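Local coordinates for cytoplasmic protein (Cryptococcus neoformans var. grubii serotype A, PDB 7LPO) that probably hydrolyses steryl beta-glucosides, releasing glucose from the sterol, as a sterylglucosidase of glycosyl hydrolase family 5, at residues Thr298-Glu301 / Gly302-Gly306. Numbering follows the deposited sequence.
Sequences TPIE and GMRLG
Thr298 O accepts from Gly302 N at 2.9 Å, the first of five successive i to i+4 backbone bonds. Pro299 O takes Met303 N, and Ile300 O takes Arg304 N in a nearly straight bond of 170°. Glu301 O takes Leu305 N at 2.9 Å, and Gly302 O takes Gly306 N. The carbonyls from Thr298 to Gly302 are thus all satisfied by amides of the short helix 299-306. The proline in the first turn brings no N-H that would need a partner. Thr298 is the N-cap, and with Glu301 it forms a capping box. Glu301 N donates to Thr298 OG1 at 3.1 Å. In return, Thr298 N donates to Glu301 OE1, meeting it on the anti side, 23° out of the carboxylate plane. Glu301 CG lies beside its own backbone N (chi1 -73°), which turns the carboxylate back toward the cap. The other oxygen, OE2, makes a long, weak ion pair with Arg328. Ile300 CG1 lies over one face of the Arg304 guanidinium, toward its rim, 3.7 Å from Arg304 CZ, while Arg304 NH2 is satisfied by the carbonyl of Ser379. Ile300 CD1 also meets Met303 SD loosely, at 4.3 Å. Trp374 packs against Ile300, Met303 and Arg304, joining the helix to strand 374-375, and the backbone of Ile300 is also hydrogen-bonded to Leu282.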
loop_
_atom_site.group_PDB
_atom_site.type_symbol
_atom_site.label_atom_id
_atom_site.label_comp_id
_atom_site.label_asym_id
_atom_site.label_seq_id
_atom_site.Cartn_x
_atom_site.Cartn_y
_atom_site.Cartn_z
ATOM N N THR A 298 18.575 -16.061 11.505
ATOM C CA THR A 298 17.972 -17.078 10.660
ATOM C C THR A 298 16.696 -17.579 11.331
ATOM O O THR A 298 16.492 -17.349 12.526
ATOM C CB THR A 298 18.950 -18.229 10.459
ATOM O OG1 THR A 298 19.212 -18.854 11.724
ATOM C CG2 THR A 298 20.269 -17.715 9.878
ATOM N N PRO A 299 15.822 -18.272 10.598
ATOM C CA PRO A 299 14.619 -18.825 11.253
ATOM C C PRO A 299 14.933 -19.652 12.495
ATOM O O PRO A 299 14.272 -19.479 13.528
ATOM C CB PRO A 299 13.968 -19.662 10.140
ATOM C CG PRO A 299 14.394 -18.976 8.872
ATOM C CD PRO A 299 15.807 -18.479 9.136
ATOM N N ILE A 300 15.949 -20.515 12.446
ATOM C CA ILE A 300 16.234 -21.357 13.604
ATOM C C ILE A 300 16.882 -20.538 14.719
ATOM O O ILE A 300 16.599 -20.750 15.905
ATOM C CB ILE A 300 17.101 -22.564 13.202
ATOM C CG1 ILE A 300 17.324 -23.477 14.411
ATOM C CG2 ILE A 300 18.438 -22.106 12.647
ATOM C CD1 ILE A 300 16.070 -24.069 14.978
ATOM N N GLU A 301 17.749 -19.583 14.369
ATOM C CA GLU A 301 18.295 -18.703 15.397
ATOM C C GLU A 301 17.185 -17.935 16.106
ATOM O O GLU A 301 17.259 -17.707 17.316
ATOM C CB GLU A 301 19.310 -17.731 14.799
ATOM C CG GLU A 301 20.636 -18.374 14.422
ATOM C CD GLU A 301 21.632 -17.374 13.828
ATOM O OE1 GLU A 301 21.199 -16.377 13.197
ATOM O OE2 GLU A 301 22.856 -17.588 13.994
ATOM N N GLY A 302 16.152 -17.521 15.370
ATOM C CA GLY A 302 15.067 -16.779 15.989
ATOM C C GLY A 302 14.236 -17.633 16.929
ATOM O O GLY A 302 13.775 -17.154 17.969
ATOM N N MET A 303 14.032 -18.905 16.571
ATOM C CA MET A 303 13.342 -19.837 17.453
ATOM C C MET A 303 14.132 -20.070 18.738
ATOM O O MET A 303 13.555 -20.098 19.830
ATOM C CB MET A 303 13.104 -21.160 16.724
ATOM C CG MET A 303 12.087 -21.078 15.584
ATOM S SD MET A 303 12.040 -22.579 14.571
ATOM C CE MET A 303 10.941 -22.058 13.251
ATOM N N ARG A 304 15.449 -20.255 18.629
ATOM C CA ARG A 304 16.265 -20.381 19.834
ATOM C C ARG A 304 16.170 -19.126 20.684
ATOM O O ARG A 304 16.078 -19.202 21.915
ATOM C CB ARG A 304 17.722 -20.647 19.474
ATOM C CG ARG A 304 17.981 -22.011 18.857
ATOM C CD ARG A 304 19.323 -21.999 18.159
ATOM N NE ARG A 304 19.606 -23.245 17.455
ATOM C CZ ARG A 304 20.459 -23.346 16.440
ATOM N NH1 ARG A 304 21.100 -22.267 16.006
ATOM N NH2 ARG A 304 20.661 -24.524 15.859
ATOM N N LEU A 305 16.204 -17.958 20.042
ATOM C CA LEU A 305 16.022 -16.710 20.773
ATOM C C LEU A 305 14.656 -16.668 21.447
ATOM O O LEU A 305 14.523 -16.195 22.578
ATOM C CB LEU A 305 16.187 -15.524 19.817
ATOM C CG LEU A 305 17.610 -15.211 19.346
ATOM C CD1 LEU A 305 17.587 -14.160 18.222
ATOM C CD2 LEU A 305 18.464 -14.723 20.486
ATOM N N GLY A 306 13.620 -17.129 20.748
ATOM C CA GLY A 306 12.288 -17.142 21.321
ATOM C C GLY A 306 12.138 -18.085 22.497
ATOM O O GLY A 306 11.141 -17.995 23.222
#